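Local coordinates for protein prolyl endopeptidase (Myxococcus xanthus, PDB 2BKL) that probably cleaves oligopeptides on the carboxyl side of proline, and of alanine, as a serine peptidase of the S9A prolyl oligopeptidase family, at residues 50-56 with 665-670; 236-242 with 279-284. All coordinates share one frame; numbering follows the deposited sequence.

Contact 1 of 2, residues 50-56 with 665-670; sequences LAKFPGR and VDLYSF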
ATOM      1  N   LEU A  50      -1.482   7.571  27.110  1.00 11.62           N
ATOM      2  CA  LEU A  50      -2.553   6.817  26.467  1.00 11.80           C
ATOM      3  C   LEU A  50      -3.350   5.988  27.491  1.00 11.15           C
ATOM      4  O   LEU A  50      -4.553   5.847  27.385  1.00 10.72           O
ATOM      5  CB  LEU A  50      -1.979   5.887  25.375  1.00 12.91           C
ATOM      6  CG  LEU A  50      -1.425   6.572  24.089  1.00 13.59           C
ATOM      7  CD1 LEU A  50      -0.377   5.746  23.366  1.00 14.01           C
ATOM      8  CD2 LEU A  50      -2.571   6.892  23.148  1.00 13.41           C
ATOM      9  N   ALA A  51      -2.671   5.489  28.511  1.00 11.18           N
ATOM     10  CA  ALA A  51      -3.280   4.573  29.481  1.00 11.15           C
ATOM     11  C   ALA A  51      -4.340   5.245  30.360  1.00 13.99           C
ATOM     12  O   ALA A  51      -5.195   4.557  30.930  1.00 16.26           O
ATOM     13  CB  ALA A  51      -2.172   3.923  30.351  1.00 10.97           C
ATOM     14  N   LYS A  52      -4.288   6.572  30.427  1.00 16.15           N
ATOM     15  CA  LYS A  52      -5.225   7.392  31.210  1.00 19.70           C
ATOM     16  C   LYS A  52      -6.438   7.824  30.388  1.00 21.41           C
ATOM     17  O   LYS A  52      -7.373   8.403  30.943  1.00 25.14           O
ATOM     18  CB  LYS A  52      -4.536   8.675  31.709  1.00 22.85           C
ATOM     19  CG  LYS A  52      -3.177   8.489  32.372  1.00 25.33           C
ATOM     20  CD  LYS A  52      -2.933   9.549  33.449  1.00 28.12           C
ATOM     21  CE  LYS A  52      -3.567   9.153  34.805  1.00 28.93           C
ATOM     22  NZ  LYS A  52      -4.647  10.079  35.283  1.00 31.54           N
ATOM     23  N   PHE A  53      -6.407   7.603  29.075  1.00 19.78           N
ATOM     24  CA  PHE A  53      -7.461   8.086  28.158  1.00 19.74           C
ATOM     25  C   PHE A  53      -8.692   7.224  28.326  1.00 21.59           C
ATOM     26  O   PHE A  53      -8.588   6.135  28.881  1.00 22.48           O
ATOM     27  CB  PHE A  53      -7.003   8.085  26.680  1.00 17.71           C
ATOM     28  CG  PHE A  53      -5.943   9.104  26.351  1.00 18.37           C
ATOM     29  CD1 PHE A  53      -5.716  10.218  27.160  1.00 17.46           C
ATOM     30  CD2 PHE A  53      -5.170   8.944  25.206  1.00 17.75           C
ATOM     31  CE1 PHE A  53      -4.710  11.142  26.825  1.00 19.48           C
ATOM     32  CE2 PHE A  53      -4.182   9.855  24.875  1.00 18.79           C
ATOM     33  CZ  PHE A  53      -3.955  10.955  25.681  1.00 18.38           C
ATOM     34  N   PRO A  54      -9.861   7.725  27.909  1.00 23.06           N
ATOM     35  CA  PRO A  54     -11.127   7.065  28.253  1.00 24.30           C
ATOM     36  C   PRO A  54     -11.529   5.922  27.322  1.00 24.37           C
ATOM     37  O   PRO A  54     -11.160   5.895  26.139  1.00 23.31           O
ATOM     38  CB  PRO A  54     -12.148   8.211  28.182  1.00 24.80           C
ATOM     39  CG  PRO A  54     -11.601   9.149  27.162  1.00 25.04           C
ATOM     40  CD  PRO A  54     -10.097   8.968  27.149  1.00 23.56           C
ATOM     41  N   GLY A  55     -12.285   4.981  27.889  1.00 24.16           N
ATOM     42  CA  GLY A  55     -12.979   3.959  27.123  1.00 23.27           C
ATOM     43  C   GLY A  55     -12.172   2.714  26.806  1.00 22.57           C
ATOM     44  O   GLY A  55     -12.616   1.900  25.998  1.00 22.96           O
ATOM     45  N   ARG A  56     -11.015   2.543  27.445  1.00 20.36           N
ATOM     46  CA  ARG A  56     -10.013   1.580  26.941  1.00 16.78           C
ATOM     47  C   ARG A  56     -10.419   0.127  27.127  1.00 17.14           C
ATOM     48  O   ARG A  56     -10.205  -0.688  26.231  1.00 13.26           O
ATOM     49  CB  ARG A  56      -8.636   1.830  27.557  1.00 14.77           C
ATOM     50  CG  ARG A  56      -7.968   3.101  27.055  1.00 14.58           C
ATOM     51  CD  ARG A  56      -6.689   3.427  27.818  1.00 13.90           C
ATOM     52  NE  ARG A  56      -5.675   2.400  27.577  1.00 13.90           N
ATOM     53  CZ  ARG A  56      -4.852   2.375  26.519  1.00 11.83           C
ATOM     54  NH1 ARG A  56      -4.882   3.306  25.587  1.00 12.12           N
ATOM     55  NH2 ARG A  56      -3.991   1.367  26.390  1.00 15.65           N
ATOM     56  N   VAL A 665      -6.836   0.537  20.246  1.00  7.29           N
ATOM     57  CA  VAL A 665      -7.253   1.047  21.537  1.00  8.65           C
ATOM     58  C   VAL A 665      -6.564   2.408  21.779  1.00  8.49           C
ATOM     59  O   VAL A 665      -7.182   3.370  22.220  1.00  8.47           O
ATOM     60  CB  VAL A 665      -6.957   0.050  22.702  1.00  9.20           C
ATOM     61  CG1 VAL A 665      -7.241   0.696  24.048  1.00  9.47           C
ATOM     62  CG2 VAL A 665      -7.772  -1.254  22.536  1.00  9.22           C
ATOM     63  N   ASP A 666      -5.269   2.458  21.513  1.00  8.22           N
ATOM     64  CA  ASP A 666      -4.501   3.677  21.694  1.00  8.70           C
ATOM     65  C   ASP A 666      -5.005   4.802  20.803  1.00  8.75           C
ATOM     66  O   ASP A 666      -5.211   5.897  21.286  1.00 10.19           O
ATOM     67  CB  ASP A 666      -3.013   3.402  21.490  1.00  9.04           C
ATOM     68  CG  ASP A 666      -2.376   2.686  22.671  1.00 11.63           C
ATOM     69  OD1 ASP A 666      -2.985   2.560  23.762  1.00 15.24           O
ATOM     70  OD2 ASP A 666      -1.224   2.223  22.605  1.00 12.76           O
ATOM     71  N   LEU A 667      -5.199   4.538  19.521  1.00  6.96           N
ATOM     72  CA  LEU A 667      -5.663   5.527  18.565  1.00  7.48           C
ATOM     73  C   LEU A 667      -6.992   6.090  18.967  1.00  8.52           C
ATOM     74  O   LEU A 667      -7.139   7.302  19.080  1.00  8.56           O
ATOM     75  CB  LEU A 667      -5.762   4.889  17.169  1.00 11.18           C
ATOM     76  CG  LEU A 667      -5.946   5.833  15.972  1.00 12.36           C
ATOM     77  CD1 LEU A 667      -5.525   5.107  14.661  1.00 15.48           C
ATOM     78  CD2 LEU A 667      -7.333   6.363  15.849  1.00 15.46           C
ATOM     79  N   TYR A 668      -7.971   5.225  19.218  1.00 10.20           N
ATOM     80  CA  TYR A 668      -9.332   5.706  19.435  1.00 11.08           C
ATOM     81  C   TYR A 668      -9.491   6.302  20.830  1.00 12.03           C
ATOM     82  O   TYR A 668     -10.240   7.275  20.990  1.00 11.47           O
ATOM     83  CB  TYR A 668     -10.414   4.652  19.047  1.00 10.69           C
ATOM     84  CG  TYR A 668     -10.519   4.545  17.524  1.00 11.51           C
ATOM     85  CD1 TYR A 668     -11.206   5.505  16.806  1.00 12.83           C
ATOM     86  CD2 TYR A 668      -9.927   3.498  16.816  1.00 13.63           C
ATOM     87  CE1 TYR A 668     -11.288   5.454  15.409  1.00 14.44           C
ATOM     88  CE2 TYR A 668     -10.023   3.421  15.406  1.00 13.43           C
ATOM     89  CZ  TYR A 668     -10.712   4.419  14.717  1.00 14.66           C
ATOM     90  OH  TYR A 668     -10.812   4.419  13.328  1.00 15.64           O
ATOM     91  N   SER A 669      -8.755   5.810  21.830  1.00 10.89           N
ATOM     92  CA  SER A 669      -8.782   6.455  23.136  1.00 13.37           C
ATOM     93  C   SER A 669      -8.125   7.860  23.114  1.00 10.58           C
ATOM     94  O   SER A 669      -8.638   8.767  23.752  1.00 11.19           O
ATOM     95  CB  SER A 669      -8.265   5.530  24.241  1.00 13.03           C
ATOM     96  OG  SER A 669      -6.863   5.349  24.205  1.00 11.74           O
ATOM     97  N   PHE A 670      -7.062   8.060  22.329  1.00  9.04           N
ATOM     98  CA  PHE A 670      -6.490   9.380  22.061  1.00  7.27           C
ATOM     99  C   PHE A 670      -7.561  10.304  21.483  1.00  7.60           C
ATOM    100  O   PHE A 670      -7.761  11.421  21.942  1.00  8.34           O
ATOM    101  CB  PHE A 670      -5.293   9.237  21.098  1.00  7.81           C
ATOM    102  CG  PHE A 670      -4.826  10.531  20.476  1.00  6.69           C
ATOM    103  CD1 PHE A 670      -4.041  11.445  21.191  1.00  8.50           C
ATOM    104  CD2 PHE A 670      -5.134  10.822  19.166  1.00  8.51           C
ATOM    105  CE1 PHE A 670      -3.587  12.632  20.596  1.00  8.00           C
ATOM    106  CE2 PHE A 670      -4.707  11.968  18.579  1.00  7.51           C
ATOM    107  CZ  PHE A 670      -3.928  12.889  19.297  1.00  6.67           C
TER

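Contact 2 of 2, residues 236-242 with 279-284; sequences RDGKYLF and AWKDRF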
ATOM      1  N   ARG A 236       2.754 -17.807 -19.109  1.00 13.27           N
ATOM      2  CA  ARG A 236       2.375 -19.179 -18.739  1.00 16.63           C
ATOM      3  C   ARG A 236       3.061 -20.280 -19.512  1.00 16.99           C
ATOM      4  O   ARG A 236       3.464 -21.290 -18.932  1.00 18.62           O
ATOM      5  CB  ARG A 236       0.878 -19.361 -18.912  1.00 18.31           C
ATOM      6  CG  ARG A 236       0.111 -18.925 -17.754  1.00 19.66           C
ATOM      7  CD  ARG A 236       0.351 -19.729 -16.470  1.00 20.61           C
ATOM      8  NE  ARG A 236       0.085 -21.173 -16.513  1.00 20.65           N
ATOM      9  CZ  ARG A 236      -1.128 -21.717 -16.624  1.00 19.69           C
ATOM     10  NH1 ARG A 236      -2.200 -20.942 -16.776  1.00 19.44           N
ATOM     11  NH2 ARG A 236      -1.290 -23.040 -16.598  1.00 19.64           N
ATOM     12  N   ASP A 237       3.213 -20.117 -20.818  1.00 16.21           N
ATOM     13  CA  ASP A 237       3.866 -21.136 -21.630  1.00 18.33           C
ATOM     14  C   ASP A 237       5.390 -21.119 -21.525  1.00 15.00           C
ATOM     15  O   ASP A 237       6.082 -21.925 -22.158  1.00 15.76           O
ATOM     16  CB  ASP A 237       3.408 -21.052 -23.109  1.00 19.57           C
ATOM     17  CG  ASP A 237       3.665 -19.683 -23.770  1.00 23.09           C
ATOM     18  OD1 ASP A 237       4.530 -18.892 -23.314  1.00 18.51           O
ATOM     19  OD2 ASP A 237       3.027 -19.336 -24.793  1.00 21.84           O
ATOM     20  N   GLY A 238       5.931 -20.178 -20.729  1.00 14.66           N
ATOM     21  CA  GLY A 238       7.366 -20.078 -20.554  1.00 14.00           C
ATOM     22  C   GLY A 238       8.117 -19.490 -21.739  1.00 13.14           C
ATOM     23  O   GLY A 238       9.336 -19.403 -21.733  1.00 13.48           O
ATOM     24  N   LYS A 239       7.391 -19.058 -22.760  1.00 12.23           N
ATOM     25  CA  LYS A 239       8.033 -18.681 -24.010  1.00 13.98           C
ATOM     26  C   LYS A 239       8.422 -17.210 -24.071  1.00 11.46           C
ATOM     27  O   LYS A 239       9.232 -16.828 -24.902  1.00 12.40           O
ATOM     28  CB  LYS A 239       7.146 -19.029 -25.211  1.00 19.36           C
ATOM     29  CG  LYS A 239       7.039 -20.535 -25.484  1.00 21.84           C
ATOM     30  CD  LYS A 239       8.379 -21.173 -25.862  1.00 26.10           C
ATOM     31  CE  LYS A 239       8.236 -22.640 -26.290  1.00 26.80           C
ATOM     32  NZ  LYS A 239       8.960 -23.558 -25.343  1.00 28.78           N
ATOM     33  N   TYR A 240       7.858 -16.393 -23.186  1.00  8.56           N
ATOM     34  CA  TYR A 240       8.121 -14.956 -23.202  1.00  8.85           C
ATOM     35  C   TYR A 240       8.490 -14.489 -21.810  1.00  7.83           C
ATOM     36  O   TYR A 240       7.712 -14.565 -20.857  1.00  9.24           O
ATOM     37  CB  TYR A 240       6.925 -14.176 -23.781  1.00  7.79           C
ATOM     38  CG  TYR A 240       6.494 -14.652 -25.156  1.00  8.87           C
ATOM     39  CD1 TYR A 240       7.164 -14.232 -26.303  1.00  8.58           C
ATOM     40  CD2 TYR A 240       5.432 -15.539 -25.304  1.00  9.12           C
ATOM     41  CE1 TYR A 240       6.795 -14.681 -27.537  1.00 10.15           C
ATOM     42  CE2 TYR A 240       5.048 -15.988 -26.554  1.00 10.03           C
ATOM     43  CZ  TYR A 240       5.750 -15.553 -27.657  1.00  9.32           C
ATOM     44  OH  TYR A 240       5.412 -15.990 -28.946  1.00 12.15           O
ATOM     45  N   LEU A 241       9.709 -14.000 -21.717  1.00  7.30           N
ATOM     46  CA  LEU A 241      10.228 -13.362 -20.518  1.00  7.69           C
ATOM     47  C   LEU A 241      10.245 -11.842 -20.678  1.00  8.07           C
ATOM     48  O   LEU A 241      10.756 -11.319 -21.643  1.00 10.17           O
ATOM     49  CB  LEU A 241      11.632 -13.890 -20.251  1.00  9.87           C
ATOM     50  CG  LEU A 241      12.420 -13.242 -19.125  1.00 11.09           C
ATOM     51  CD1 LEU A 241      11.815 -13.563 -17.783  1.00 11.45           C
ATOM     52  CD2 LEU A 241      13.860 -13.715 -19.228  1.00 12.34           C
ATOM     53  N   PHE A 242       9.653 -11.143 -19.714  1.00  7.06           N
ATOM     54  CA  PHE A 242       9.578  -9.684 -19.701  1.00  7.17           C
ATOM     55  C   PHE A 242      10.385  -9.095 -18.537  1.00  8.22           C
ATOM     56  O   PHE A 242      10.403  -9.650 -17.427  1.00  9.68           O
ATOM     57  CB  PHE A 242       8.125  -9.231 -19.541  1.00  9.32           C
ATOM     58  CG  PHE A 242       7.253  -9.643 -20.663  1.00 10.84           C
ATOM     59  CD1 PHE A 242       7.258  -8.933 -21.839  1.00 10.57           C
ATOM     60  CD2 PHE A 242       6.450 -10.750 -20.545  1.00 11.29           C
ATOM     61  CE1 PHE A 242       6.462  -9.337 -22.911  1.00 11.81           C
ATOM     62  CE2 PHE A 242       5.673 -11.175 -21.591  1.00 13.01           C
ATOM     63  CZ  PHE A 242       5.688 -10.465 -22.781  1.00 10.52           C
ATOM     64  N   ALA A 279       1.142 -12.022 -21.909  1.00 11.55           N
ATOM     65  CA  ALA A 279       1.208 -12.848 -23.111  1.00 10.96           C
ATOM     66  C   ALA A 279       0.372 -14.111 -22.971  1.00 12.14           C
ATOM     67  O   ALA A 279       0.425 -14.784 -21.955  1.00 14.72           O
ATOM     68  CB  ALA A 279       2.619 -13.225 -23.400  1.00 11.31           C
ATOM     69  N   TRP A 280      -0.383 -14.417 -24.004  1.00  8.55           N
ATOM     70  CA  TRP A 280      -1.181 -15.640 -24.041  1.00  8.31           C
ATOM     71  C   TRP A 280      -1.301 -16.066 -25.489  1.00  8.95           C
ATOM     72  O   TRP A 280      -1.643 -15.281 -26.342  1.00  9.19           O
ATOM     73  CB  TRP A 280      -2.570 -15.391 -23.406  1.00  8.17           C
ATOM     74  CG  TRP A 280      -3.437 -16.615 -23.391  1.00  8.10           C
ATOM     75  CD1 TRP A 280      -4.602 -16.791 -24.048  1.00 10.21           C
ATOM     76  CD2 TRP A 280      -3.174 -17.849 -22.695  1.00  8.40           C
ATOM     77  NE1 TRP A 280      -5.103 -18.051 -23.799  1.00  8.74           N
ATOM     78  CE2 TRP A 280      -4.232 -18.727 -22.991  1.00  8.24           C
ATOM     79  CE3 TRP A 280      -2.154 -18.303 -21.848  1.00  8.90           C
ATOM     80  CZ2 TRP A 280      -4.287 -20.023 -22.487  1.00  8.72           C
ATOM     81  CZ3 TRP A 280      -2.219 -19.604 -21.351  1.00  9.00           C
ATOM     82  CH2 TRP A 280      -3.286 -20.425 -21.653  1.00  8.52           C
ATOM     83  N   LYS A 281      -1.031 -17.348 -25.756  1.00  9.63           N
ATOM     84  CA  LYS A 281      -1.116 -17.932 -27.113  1.00 10.88           C
ATOM     85  C   LYS A 281      -0.413 -17.057 -28.157  1.00 10.55           C
ATOM     86  O   LYS A 281      -0.935 -16.800 -29.240  1.00 10.99           O
ATOM     87  CB  LYS A 281      -2.576 -18.280 -27.475  1.00 12.66           C
ATOM     88  CG  LYS A 281      -3.108 -19.392 -26.579  1.00 16.44           C
ATOM     89  CD  LYS A 281      -4.424 -19.979 -27.030  1.00 17.68           C
ATOM     90  CE  LYS A 281      -4.831 -21.191 -26.181  1.00 19.09           C
ATOM     91  NZ  LYS A 281      -6.280 -21.496 -26.397  1.00 22.33           N
ATOM     92  N   ASP A 282       0.824 -16.674 -27.840  1.00 10.14           N
ATOM     93  CA  ASP A 282       1.708 -15.924 -28.765  1.00 11.40           C
ATOM     94  C   ASP A 282       1.167 -14.562 -29.182  1.00 10.11           C
ATOM     95  O   ASP A 282       1.510 -14.013 -30.224  1.00 11.36           O
ATOM     96  CB  ASP A 282       2.054 -16.747 -30.007  1.00 12.34           C
ATOM     97  CG  ASP A 282       2.717 -18.048 -29.674  1.00 14.87           C
ATOM     98  OD1 ASP A 282       3.737 -18.070 -28.958  1.00 15.25           O
ATOM     99  OD2 ASP A 282       2.278 -19.129 -30.123  1.00 19.34           O
ATOM    100  N   ARG A 283       0.302 -13.992 -28.346  1.00  9.03           N
ATOM    101  CA  ARG A 283      -0.092 -12.589 -28.524  1.00  8.88           C
ATOM    102  C   ARG A 283       0.193 -11.851 -27.226  1.00  7.50           C
ATOM    103  O   ARG A 283       0.098 -12.415 -26.160  1.00  8.31           O
ATOM    104  CB  ARG A 283      -1.583 -12.470 -28.830  1.00 11.15           C
ATOM    105  CG  ARG A 283      -2.091 -13.395 -29.895  1.00 15.79           C
ATOM    106  CD  ARG A 283      -1.468 -13.208 -31.227  1.00 18.44           C
ATOM    107  NE  ARG A 283      -1.901 -11.974 -31.870  1.00 21.00           N
ATOM    108  CZ  ARG A 283      -1.546 -11.613 -33.089  1.00 20.75           C
ATOM    109  NH1 ARG A 283      -0.716 -12.362 -33.796  1.00 22.89           N
ATOM    110  NH2 ARG A 283      -1.998 -10.477 -33.595  1.00 23.03           N
ATOM    111  N   PHE A 284       0.580 -10.582 -27.320  1.00  6.49           N
ATOM    112  CA  PHE A 284       0.819  -9.741 -26.163  1.00  7.39           C
ATOM    113  C   PHE A 284      -0.359  -8.796 -26.003  1.00  8.07           C
ATOM    114  O   PHE A 284      -0.849  -8.225 -26.984  1.00  8.77           O
ATOM    115  CB  PHE A 284       2.080  -8.870 -26.347  1.00  9.17           C
ATOM    116  CG  PHE A 284       3.387  -9.610 -26.458  1.00  8.40           C
ATOM    117  CD1 PHE A 284       3.533 -10.954 -26.197  1.00  8.63           C
ATOM    118  CD2 PHE A 284       4.528  -8.875 -26.790  1.00  9.32           C
ATOM    119  CE1 PHE A 284       4.784 -11.551 -26.284  1.00  7.96           C
ATOM    120  CE2 PHE A 284       5.778  -9.489 -26.906  1.00  9.31           C
ATOM    121  CZ  PHE A 284       5.890 -10.815 -26.641  1.00  8.83           C
TER
HETATM  122  O   HOH W   1       0.530 -16.187 -19.807  1.00 23.20           O
HETATM  123  O   HOH W   2       0.046 -19.466 -24.148  1.00 15.64           O
HETATM  124  O   HOH W   3       1.496 -17.943 -22.176  1.00 17.94           O
HETATM  125  O   HOH W   4       2.191 -16.903 -25.110  1.00 21.06           O

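Contact 1 of 2, residues 50-56 with 665-670
Arg56 holds Asp666 end-on, with NH1 and NH2 both directed at the single oxygen OD1. Arg56 NH1 lies 2.7 Å from Asp666 OD1 with an N-H...O angle of 157°; the bond from NH2 to the same oxygen is longer, 3.1 Å, and more bent. OD1 lies in the guanidinium plane, and the two charged planes are 29° apart, so the salt bridge is nearly flat. Arg56 CG packs against Ser669 CB (3.7 Å), and farther along the bend at chi3 (65°) carries the guanidinium to Asp666 OD1. Arg56 NH1 also donates to Ser669 OG at 3.2 Å, tilted from the plane, while that hydroxyl donates to Val665 O one helical turn earlier. Val665 CG1 sits over the centre of one guanidinium face and Ala51 CA over the margin of the opposite one; together they probably limit the group's rotation. Asp666 OD2 has a second cationic partner in Arg644. Beside this polar core, Leu50 CD2 lies 3.4 Å from Asp666 O, and Phe53 runs alongside Phe670, its CD2 3.4 Å from Phe670 CA. The N-terminal helix 33-51 and the start of helix 56-67 are thus fastened to helix 657-674, the C-terminal helix of the alpha/beta-hydrolase fold.

Contact 2 of 2, residues 236-242 with 279-284
Tyr240, Phe242 and Phe284 form a cluster of two T-shaped (edge-to-face) pairs. Phe284 presents its edge to the face of Tyr240, CE1 lying 3.6 Å from Tyr240 CD1 with the planes at 88°; its face receives the edge of Phe242, at 72°. Phe284 is the middle ring, and Trp256 adds another edge-to-face partner. Ala279 CB fills in beside the cluster, 4.1 Å from both Tyr240 CD2 and Phe242 CE2. Arg236 CB meets the edge of the Trp280 ring, while its guanidinium is engaged by Asp373 and Glu372.

The direct hydrogen bond runs from Tyr240 OH to Asp282 OD1, 2.7 Å, reaching the anti side 26° out of the carboxylate plane. Tyr240 CG, anti to the carbonyl carbon, sends the ring toward Phe284 and the hydroxyl to Asp282. A phenylalanine in place of Tyr240 would probably keep the ring packing but leave Asp282 without this donor and its carboxylate freer to turn. Asp237 OD1 accepts from Lys239 N at 2.9 Å in an Asx turn and is also hydrogen-bonded to Ser235 OG.

Waters bridge the segments further: one joins Arg236 N to Ala279 O, and two others link Asp237 OD2 to Lys281 N and Asp282 N.

The type I' turn from Trp280 to Arg283 closes a tight beta hairpin, packed against the loop entering strand 241-247: two consecutive four-stranded antiparallel sheets meet, as between neighbouring blades of a beta-propeller.

How the contacts relate
Contacts 1 and 2 lie on opposite sides of the chain's centre, 27 and 28 Å from it, with their own centres 54 Å apart. Their nearest atoms are about 39 Å from each other, so neither touches the other. Contact 1 joins segments 609 residues apart, tying an N-terminal helical region to the C-terminal helix at the peptidase domain; contact 2 spans 37 residues and lies wholly within the propeller that this long closure encloses. None of the residues in either contact belongs to the pocket of the bound benzyloxycarbonyl-alanyl-proline, which includes Ser533 and His651 on the peptidase side and Trp249 and Lys169 from the propeller. Both contacts are structural packing.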